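Local coordinates for hypothetical protein CG14615-PA (Drosophila melanogaster, PDB 1SQH) that is of unknown function but may transfer acyl groups to the amino nitrogen of glycine, at residues Gly7-Asp15 with Glu108-Ile116; Gly74-Val83 with Phe95-Leu106. All blocks are in the same frame, centred on the assembly; numbering follows the deposited sequence.

Interaction 1: Gly7-Asp15 with Glu108-Ile116; sequences GDILRPLSD and ECLEQTQLI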
loop_
_atom_site.group_PDB
_atom_site.type_symbol
_atom_site.label_atom_id
_atom_site.label_comp_id
_atom_site.label_asym_id
_atom_site.label_seq_id
_atom_site.Cartn_x
_atom_site.Cartn_y
_atom_site.Cartn_z
ATOM N N GLY A 7 29.601 6.490 -0.046
ATOM C CA GLY A 7 28.818 5.352 -0.614
ATOM C C GLY A 7 27.795 5.789 -1.649
ATOM O O GLY A 7 27.981 6.805 -2.324
ATOM N N ASP A 8 26.710 5.026 -1.768
ATOM C CA ASP A 8 25.648 5.318 -2.733
ATOM C C ASP A 8 25.084 6.724 -2.540
ATOM O O ASP A 8 25.094 7.251 -1.434
ATOM C CB ASP A 8 24.515 4.294 -2.587
ATOM C CG ASP A 8 23.543 4.325 -3.755
ATOM O OD1 ASP A 8 23.824 3.670 -4.788
ATOM O OD2 ASP A 8 22.505 5.017 -3.643
ATOM N N ILE A 9 24.584 7.325 -3.614
ATOM C CA ILE A 9 24.019 8.663 -3.522
ATOM C C ILE A 9 22.818 8.685 -2.558
ATOM O O ILE A 9 22.382 9.749 -2.100
ATOM C CB ILE A 9 23.591 9.170 -4.909
ATOM C CG1 ILE A 9 23.169 10.637 -4.827
ATOM C CG2 ILE A 9 22.475 8.304 -5.452
ATOM C CD1 ILE A 9 22.913 11.252 -6.183
ATOM N N LEU A 10 22.292 7.503 -2.253
ATOM C CA LEU A 10 21.176 7.383 -1.328
ATOM C C LEU A 10 21.714 7.088 0.071
ATOM O O LEU A 10 22.503 6.164 0.257
ATOM C CB LEU A 10 20.230 6.254 -1.763
ATOM C CG LEU A 10 19.397 6.457 -3.035
ATOM C CD1 LEU A 10 18.566 5.221 -3.310
ATOM C CD2 LEU A 10 18.500 7.685 -2.872
ATOM N N ARG A 11 21.296 7.878 1.053
ATOM C CA ARG A 11 21.741 7.664 2.423
ATOM C C ARG A 11 20.572 7.235 3.287
ATOM O O ARG A 11 19.543 7.910 3.336
ATOM C CB ARG A 11 22.341 8.929 3.033
ATOM C CG ARG A 11 22.890 8.653 4.425
ATOM C CD ARG A 11 23.168 9.899 5.243
ATOM N NE ARG A 11 21.987 10.415 5.938
ATOM C CZ ARG A 11 21.187 11.352 5.445
ATOM N NH1 ARG A 11 21.442 11.870 4.246
ATOM N NH2 ARG A 11 20.162 11.799 6.161
ATOM N N PRO A 12 20.725 6.118 4.006
ATOM C CA PRO A 12 19.662 5.606 4.873
ATOM C C PRO A 12 19.289 6.552 6.008
ATOM O O PRO A 12 20.144 6.972 6.790
ATOM C CB PRO A 12 20.245 4.291 5.381
ATOM C CG PRO A 12 21.719 4.591 5.463
ATOM C CD PRO A 12 21.959 5.323 4.158
ATOM N N LEU A 13 18.009 6.896 6.093
ATOM C CA LEU A 13 17.551 7.777 7.156
ATOM C C LEU A 13 17.395 6.973 8.429
ATOM O O LEU A 13 17.022 5.805 8.393
ATOM C CB LEU A 13 16.211 8.420 6.796
ATOM C CG LEU A 13 16.236 9.624 5.858
ATOM C CD1 LEU A 13 16.776 9.196 4.514
ATOM C CD2 LEU A 13 14.829 10.193 5.709
ATOM N N SER A 14 17.705 7.600 9.553
ATOM C CA SER A 14 17.572 6.951 10.850
ATOM C C SER A 14 16.085 6.954 11.166
ATOM O O SER A 14 15.301 7.577 10.448
ATOM C CB SER A 14 18.321 7.749 11.916
ATOM O OG SER A 14 17.808 9.068 12.001
ATOM N N ASP A 15 15.691 6.263 12.226
ATOM C CA ASP A 15 14.282 6.223 12.608
ATOM C C ASP A 15 13.812 7.637 12.950
ATOM O O ASP A 15 12.698 8.039 12.613
ATOM C CB ASP A 15 14.092 5.275 13.801
ATOM C CG ASP A 15 13.942 3.820 13.373
ATOM O OD1 ASP A 15 14.360 3.467 12.238
ATOM O OD2 ASP A 15 13.409 3.015 14.174
ATOM N N GLU A 108 18.469 12.914 -9.492
ATOM C CA GLU A 108 19.897 12.736 -9.292
ATOM C C GLU A 108 20.003 11.435 -8.493
ATOM O O GLU A 108 20.846 10.575 -8.770
ATOM C CB GLU A 108 20.459 13.910 -8.495
ATOM C CG GLU A 108 21.962 14.031 -8.519
ATOM C CD GLU A 108 22.415 15.394 -8.042
ATOM O OE1 GLU A 108 21.981 16.400 -8.644
ATOM O OE2 GLU A 108 23.197 15.463 -7.068
ATOM N N CYS A 109 19.112 11.291 -7.514
ATOM C CA CYS A 109 19.066 10.102 -6.676
ATOM C C CYS A 109 18.734 8.842 -7.469
ATOM O O CYS A 109 19.476 7.859 -7.434
ATOM C CB CYS A 109 18.014 10.261 -5.574
ATOM S SG CYS A 109 18.506 11.277 -4.169
ATOM N N LEU A 110 17.611 8.874 -8.177
ATOM C CA LEU A 110 17.169 7.708 -8.933
ATOM C C LEU A 110 18.124 7.269 -10.033
ATOM O O LEU A 110 18.259 6.079 -10.290
ATOM C CB LEU A 110 15.769 7.955 -9.520
ATOM C CG LEU A 110 14.584 8.152 -8.557
ATOM C CD1 LEU A 110 13.305 8.267 -9.378
ATOM C CD2 LEU A 110 14.466 6.985 -7.579
ATOM N N GLU A 111 18.793 8.225 -10.669
ATOM C CA GLU A 111 19.717 7.919 -11.755
ATOM C C GLU A 111 21.114 7.489 -11.293
ATOM O O GLU A 111 21.731 6.616 -11.902
ATOM C CB GLU A 111 19.830 9.130 -12.688
ATOM C CG GLU A 111 18.500 9.583 -13.264
ATOM C CD GLU A 111 18.602 10.891 -14.035
ATOM O OE1 GLU A 111 19.335 11.792 -13.568
ATOM O OE2 GLU A 111 17.940 11.024 -15.090
ATOM N N GLN A 112 21.608 8.082 -10.210
ATOM C CA GLN A 112 22.946 7.759 -9.719
ATOM C C GLN A 112 23.060 6.597 -8.748
ATOM O O GLN A 112 24.165 6.122 -8.483
ATOM C CB GLN A 112 23.585 8.989 -9.071
ATOM C CG GLN A 112 24.087 10.024 -10.063
ATOM C CD GLN A 112 24.719 11.211 -9.372
ATOM O OE1 GLN A 112 25.585 11.050 -8.514
ATOM N NE2 GLN A 112 24.289 12.412 -9.741
ATOM N N THR A 113 21.933 6.140 -8.218
ATOM C CA THR A 113 21.938 5.049 -7.252
ATOM C C THR A 113 22.117 3.685 -7.908
ATOM O O THR A 113 21.901 3.518 -9.111
ATOM C CB THR A 113 20.615 5.023 -6.436
ATOM O OG1 THR A 113 20.694 4.020 -5.412
ATOM C CG2 THR A 113 19.426 4.720 -7.351
ATOM N N GLN A 114 22.513 2.713 -7.101
ATOM C CA GLN A 114 22.695 1.350 -7.580
ATOM C C GLN A 114 22.001 0.414 -6.600
ATOM O O GLN A 114 22.269 -0.784 -6.579
ATOM C CB GLN A 114 24.181 1.000 -7.657
ATOM C CG GLN A 114 24.996 1.947 -8.516
ATOM C CD GLN A 114 26.444 1.531 -8.591
ATOM O OE1 GLN A 114 27.129 1.428 -7.566
ATOM N NE2 GLN A 114 26.926 1.281 -9.808
ATOM N N LEU A 115 21.116 0.970 -5.776
ATOM C CA LEU A 115 20.397 0.158 -4.802
ATOM C C LEU A 115 19.100 -0.383 -5.397
ATOM O O LEU A 115 18.477 -1.276 -4.821
ATOM C CB LEU A 115 20.084 0.977 -3.546
ATOM C CG LEU A 115 21.240 1.712 -2.862
ATOM C CD1 LEU A 115 20.744 2.298 -1.540
ATOM C CD2 LEU A 115 22.396 0.765 -2.611
ATOM N N ILE A 116 18.705 0.160 -6.548
ATOM C CA ILE A 116 17.478 -0.243 -7.228
ATOM C C ILE A 116 17.744 -1.346 -8.250
ATOM O O ILE A 116 18.680 -1.264 -9.043
ATOM C CB ILE A 116 16.824 0.960 -7.944
ATOM C CG1 ILE A 116 16.380 2.001 -6.913
ATOM C CG2 ILE A 116 15.643 0.497 -8.758
ATOM C CD1 ILE A 116 15.752 3.239 -7.513
#
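Ile-9 and Thr-113 bring the two backbones closest, with CA atoms 5.6 Å apart, where the chain entering edge strand 10-12 passes the C-terminal end of helix 104-112. Thr-113 is the first residue to leave helical geometry, and no backbone-to-backbone hydrogen bond joins the segments; the carboxylate of Asp-8 does so instead. Its CG stands anti to the backbone N (chi1 -166°), which carries both oxygens to the turn after the helix. OD1 accepts from Gln-114 N at 2.8 Å through its syn lone pair. OD2 takes two donors, both tilted from the carboxylate plane: Thr-113 OG1 at 2.7 Å on the syn side, 22° out of it, and Leu-10 N at 2.9 Å on the anti side, 28° out, the latter closing an Asx turn. Thr-113 OG1 in turn accepts from Leu-115 N at 3.1 Å, an ST turn, and so links the two loops through one hydroxyl. With an alanine at Asp-8, Gln-114 N and Leu-10 N would probably lose their acceptor and the Thr-113 hydroxyl the carboxylate it donates to. Apolar groups pack beside this polar cluster. Ile-9 lies across Gln-112 at about a right angle, its CD1 reaching Glu-108 O at 3.4 Å, while Leu-10 sets CD2 against Cys-109 CB at 3.8 Å. Leu-115 comes from the opposite direction to Asp-8, with its CG 3.6 Å from the carboxylate carbon CG. Strand 67-71 pairs with strand 10-12, and its His-71 touches Ile-9 and Cys-109, while its NE2 hydrogen-bonds Glu-108 OE2; beyond it, strand 82-87 meets Leu-10 through Val-83 and Leu-115 through Leu-85.

Interaction 2: Gly74-Val83 with Phe95-Leu106; sequences GNFRTWGTYV and FFSWQPDGAAEL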
loop_
_atom_site.group_PDB
_atom_site.type_symbol
_atom_site.label_atom_id
_atom_site.label_comp_id
_atom_site.label_asym_id
_atom_site.label_seq_id
_atom_site.Cartn_x
_atom_site.Cartn_y
_atom_site.Cartn_z
ATOM N N GLY A 74 22.174 16.064 0.345
ATOM C CA GLY A 74 21.065 17.001 0.295
ATOM C C GLY A 74 20.339 17.015 1.624
ATOM O O GLY A 74 20.639 16.202 2.500
ATOM N N ASN A 75 19.401 17.940 1.797
ATOM C CA ASN A 75 18.641 18.002 3.044
ATOM C C ASN A 75 17.235 17.472 2.768
ATOM O O ASN A 75 16.463 18.093 2.038
ATOM C CB ASN A 75 18.551 19.439 3.568
ATOM C CG ASN A 75 18.146 19.491 5.026
ATOM O OD1 ASN A 75 17.225 18.801 5.444
ATOM N ND2 ASN A 75 18.834 20.309 5.805
ATOM N N PHE A 76 16.896 16.331 3.356
ATOM C CA PHE A 76 15.591 15.747 3.111
ATOM C C PHE A 76 14.442 16.654 3.529
ATOM O O PHE A 76 13.301 16.436 3.127
ATOM C CB PHE A 76 15.476 14.368 3.791
ATOM C CG PHE A 76 15.240 14.416 5.281
ATOM C CD1 PHE A 76 13.948 14.555 5.794
ATOM C CD2 PHE A 76 16.301 14.273 6.173
ATOM C CE1 PHE A 76 13.717 14.543 7.176
ATOM C CE2 PHE A 76 16.080 14.261 7.555
ATOM C CZ PHE A 76 14.784 14.394 8.057
ATOM N N ARG A 77 14.747 17.680 4.315
ATOM C CA ARG A 77 13.724 18.613 4.787
ATOM C C ARG A 77 13.306 19.707 3.802
ATOM O O ARG A 77 12.146 20.116 3.787
ATOM C CB ARG A 77 14.183 19.289 6.079
ATOM C CG ARG A 77 14.284 18.371 7.276
ATOM C CD ARG A 77 15.236 18.956 8.319
ATOM N NE ARG A 77 16.546 18.318 8.247
ATOM C CZ ARG A 77 16.926 17.315 9.034
ATOM N NH1 ARG A 77 16.103 16.848 9.963
ATOM N NH2 ARG A 77 18.118 16.753 8.867
ATOM N N THR A 78 14.228 20.188 2.981
ATOM C CA THR A 78 13.881 21.263 2.062
ATOM C C THR A 78 12.866 20.871 0.988
ATOM O O THR A 78 11.961 21.649 0.686
ATOM C CB THR A 78 15.136 21.839 1.363
ATOM O OG1 THR A 78 15.420 21.077 0.186
ATOM C CG2 THR A 78 16.334 21.769 2.285
ATOM N N TRP A 79 12.998 19.677 0.417
ATOM C CA TRP A 79 12.076 19.243 -0.643
ATOM C C TRP A 79 11.359 17.928 -0.344
ATOM O O TRP A 79 10.620 17.418 -1.193
ATOM C CB TRP A 79 12.826 19.076 -1.975
ATOM C CG TRP A 79 13.634 20.267 -2.416
ATOM C CD1 TRP A 79 14.965 20.285 -2.725
ATOM C CD2 TRP A 79 13.153 21.597 -2.643
ATOM N NE1 TRP A 79 15.341 21.541 -3.133
ATOM C CE2 TRP A 79 14.249 22.366 -3.092
ATOM C CE3 TRP A 79 11.901 22.213 -2.510
ATOM C CZ2 TRP A 79 14.130 23.726 -3.410
ATOM C CZ3 TRP A 79 11.783 23.570 -2.828
ATOM C CH2 TRP A 79 12.894 24.308 -3.271
ATOM N N GLY A 80 11.597 17.381 0.846
ATOM C CA GLY A 80 10.983 16.119 1.230
ATOM C C GLY A 80 11.419 14.959 0.345
ATOM O O GLY A 80 10.743 13.932 0.272
ATOM N N THR A 81 12.560 15.121 -0.313
ATOM C CA THR A 81 13.081 14.102 -1.225
ATOM C C THR A 81 13.395 12.779 -0.528
ATOM O O THR A 81 14.218 12.719 0.390
ATOM C CB THR A 81 14.355 14.626 -1.962
ATOM O OG1 THR A 81 14.038 15.847 -2.644
ATOM C CG2 THR A 81 14.844 13.619 -2.989
ATOM N N TYR A 82 12.738 11.710 -0.965
ATOM C CA TYR A 82 12.980 10.418 -0.358
ATOM C C TYR A 82 12.766 9.275 -1.337
ATOM O O TYR A 82 12.117 9.413 -2.377
ATOM C CB TYR A 82 12.067 10.225 0.860
ATOM C CG TYR A 82 10.755 9.550 0.542
ATOM C CD1 TYR A 82 10.599 8.173 0.702
ATOM C CD2 TYR A 82 9.676 10.281 0.053
ATOM C CE1 TYR A 82 9.400 7.540 0.385
ATOM C CE2 TYR A 82 8.466 9.654 -0.268
ATOM C CZ TYR A 82 8.338 8.284 -0.099
ATOM O OH TYR A 82 7.139 7.674 -0.407
ATOM N N VAL A 83 13.333 8.137 -0.986
ATOM C CA VAL A 83 13.195 6.937 -1.781
ATOM C C VAL A 83 13.177 5.845 -0.741
ATOM O O VAL A 83 14.049 5.803 0.137
ATOM C CB VAL A 83 14.407 6.701 -2.749
ATOM C CG1 VAL A 83 14.249 5.359 -3.464
ATOM C CG2 VAL A 83 14.501 7.828 -3.775
ATOM N N PHE A 95 8.894 6.810 -4.097
ATOM C CA PHE A 95 9.689 8.025 -4.041
ATOM C C PHE A 95 8.870 9.271 -4.345
ATOM O O PHE A 95 7.838 9.211 -5.014
ATOM C CB PHE A 95 10.862 7.931 -5.020
ATOM C CG PHE A 95 10.444 7.720 -6.448
ATOM C CD1 PHE A 95 10.013 8.785 -7.231
ATOM C CD2 PHE A 95 10.460 6.443 -7.006
ATOM C CE1 PHE A 95 9.608 8.583 -8.557
ATOM C CE2 PHE A 95 10.057 6.233 -8.327
ATOM C CZ PHE A 95 9.630 7.307 -9.099
ATOM N N PHE A 96 9.349 10.400 -3.835
ATOM C CA PHE A 96 8.703 11.679 -4.050
ATOM C C PHE A 96 9.635 12.811 -3.664
ATOM O O PHE A 96 10.651 12.610 -3.011
ATOM C CB PHE A 96 7.415 11.819 -3.226
ATOM C CG PHE A 96 6.497 12.889 -3.745
ATOM C CD1 PHE A 96 5.674 12.635 -4.841
ATOM C CD2 PHE A 96 6.528 14.182 -3.215
ATOM C CE1 PHE A 96 4.891 13.647 -5.408
ATOM C CE2 PHE A 96 5.757 15.208 -3.768
ATOM C CZ PHE A 96 4.936 14.938 -4.871
ATOM N N SER A 97 9.261 14.005 -4.091
ATOM C CA SER A 97 9.980 15.230 -3.791
ATOM C C SER A 97 9.110 16.323 -4.375
ATOM O O SER A 97 8.428 16.099 -5.377
ATOM C CB SER A 97 11.359 15.264 -4.458
ATOM O OG SER A 97 11.980 16.516 -4.191
ATOM N N TRP A 98 9.108 17.494 -3.752
ATOM C CA TRP A 98 8.294 18.572 -4.278
ATOM C C TRP A 98 9.115 19.737 -4.797
ATOM O O TRP A 98 8.647 20.872 -4.819
ATOM C CB TRP A 98 7.270 19.040 -3.232
ATOM C CG TRP A 98 7.828 19.547 -1.933
ATOM C CD1 TRP A 98 8.448 20.740 -1.713
ATOM C CD2 TRP A 98 7.753 18.892 -0.662
ATOM N NE1 TRP A 98 8.761 20.875 -0.383
ATOM C CE2 TRP A 98 8.346 19.754 0.285
ATOM C CE3 TRP A 98 7.236 17.658 -0.232
ATOM C CZ2 TRP A 98 8.440 19.422 1.644
ATOM C CZ3 TRP A 98 7.329 17.330 1.125
ATOM C CH2 TRP A 98 7.930 18.213 2.044
ATOM N N GLN A 99 10.341 19.451 -5.224
ATOM C CA GLN A 99 11.199 20.486 -5.773
ATOM C C GLN A 99 10.474 21.003 -7.021
ATOM O O GLN A 99 10.205 20.245 -7.948
ATOM C CB GLN A 99 12.568 19.907 -6.133
ATOM C CG GLN A 99 13.626 20.970 -6.367
ATOM C CD GLN A 99 15.015 20.390 -6.513
ATOM O OE1 GLN A 99 15.992 21.127 -6.562
ATOM N NE2 GLN A 99 15.111 19.063 -6.588
ATOM N N PRO A 100 10.142 22.304 -7.041
ATOM C CA PRO A 100 9.437 23.063 -8.083
ATOM C C PRO A 100 9.819 22.985 -9.561
ATOM O O PRO A 100 9.045 23.440 -10.407
ATOM C CB PRO A 100 9.511 24.499 -7.564
ATOM C CG PRO A 100 9.487 24.315 -6.087
ATOM C CD PRO A 100 10.480 23.188 -5.912
ATOM N N ASP A 101 10.973 22.432 -9.910
ATOM C CA ASP A 101 11.311 22.398 -11.334
ATOM C C ASP A 101 12.062 21.158 -11.802
ATOM O O ASP A 101 13.295 21.130 -11.815
ATOM C CB ASP A 101 12.102 23.660 -11.699
ATOM C CG ASP A 101 12.554 23.670 -13.148
ATOM O OD1 ASP A 101 13.639 23.117 -13.441
ATOM O OD2 ASP A 101 11.816 24.228 -13.992
ATOM N N GLY A 102 11.309 20.136 -12.196
ATOM C CA GLY A 102 11.918 18.903 -12.662
ATOM C C GLY A 102 12.425 18.021 -11.535
ATOM O O GLY A 102 12.864 16.893 -11.769
ATOM N N ALA A 103 12.371 18.534 -10.310
ATOM C CA ALA A 103 12.823 17.780 -9.152
ATOM C C ALA A 103 14.200 17.171 -9.416
ATOM O O ALA A 103 14.378 15.950 -9.355
ATOM C CB ALA A 103 11.813 16.684 -8.823
ATOM N N ALA A 104 15.170 18.033 -9.707
ATOM C CA ALA A 104 16.536 17.601 -9.994
ATOM C C ALA A 104 17.105 16.665 -8.919
ATOM O O ALA A 104 17.598 15.566 -9.221
ATOM C CB ALA A 104 17.430 18.824 -10.149
ATOM N N GLU A 105 17.029 17.105 -7.667
ATOM C CA GLU A 105 17.541 16.331 -6.544
ATOM C C GLU A 105 17.058 14.886 -6.561
ATOM O O GLU A 105 17.839 13.962 -6.349
ATOM C CB GLU A 105 17.136 16.994 -5.228
ATOM C CG GLU A 105 17.621 16.267 -3.989
ATOM C CD GLU A 105 17.428 17.091 -2.735
ATOM O OE1 GLU A 105 18.219 18.038 -2.529
ATOM O OE2 GLU A 105 16.485 16.803 -1.964
ATOM N N LEU A 106 15.769 14.699 -6.819
ATOM C CA LEU A 106 15.192 13.363 -6.859
ATOM C C LEU A 106 15.804 12.509 -7.969
ATOM O O LEU A 106 16.303 11.414 -7.710
ATOM C CB LEU A 106 13.676 13.442 -7.060
ATOM C CG LEU A 106 12.956 12.120 -7.378
ATOM C CD1 LEU A 106 13.079 11.164 -6.208
ATOM C CD2 LEU A 106 11.491 12.396 -7.693
HETATM O O HOH W 1 18.055 19.007 -0.264
HETATM O O HOH W 2 14.809 17.499 -0.137
#
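Thr-81 OG1 donates to Glu-105 OE2 at 2.7 Å, reaching the carboxylate on its anti side and 27° out of its plane, and Ser-97 OG lies equally near the same hydroxyl. Trp-79 is sandwiched: Gln-99 CG lies over its five-membered ring, 3.6 Å from the centroid, and Thr-78 OG1 is over the opposite face. Pro-100 CD approaches the same indole obliquely, 3.4 Å from Trp-79 CZ3. Trp-98, its CG held between backbone N and carbonyl carbon (chi1 59°), folds back so that Trp-79 O sits over the centre of its indole and Gly-80 CA makes a CH-pi contact with the six-membered ring. The same carbonyl, Trp-79 O, accepts from Trp-98 N at 3.0 Å. These loops flank the open end of the antiparallel beta hairpin 82-87/91-96, where Tyr-82 and Phe-96 form a hydrogen-bonded pair and Val-83 and Phe-95 the next, non-hydrogen-bonded one. Two waters extend the grip of Glu-105: one bridges OE1 to Asn-75 N, the other joins OE2 to Asn-75 O and Trp-79 N. Asn-75 OD1 caps the short helix 76-79 through Arg-77 N at 2.9 Å. Farther out, helix 15-29 covers Trp-98 with Tyr-25 and Lys-28, the latter by a cation-pi contact.

Overall arrangement
Interactions 1 and 2 share helix 104-112: its first turn supplies Glu-105 to 74-83, and its last turn and the loop beyond meet 7-15. Along the chain, both segments of interaction 2 fall between those of interaction 1, and the centres of the two contacts lie about 13 Å apart. Apolar side chains join them directly. Leu-110 places CD1 3.8 Å from Phe-95 CE1 and CD2 3.9 Å from Val-83 CG2, and Leu-10 CD2 reaches Val-83 CG2 at 4.1 Å. The helix thus packs against the strand 82-87 and 91-96 hairpin, part of the mixed sheet in which strand 10-12 is an outermost strand. The centres of interactions 1 and 2 lie about 22 and 21 Å from the centre of the chain.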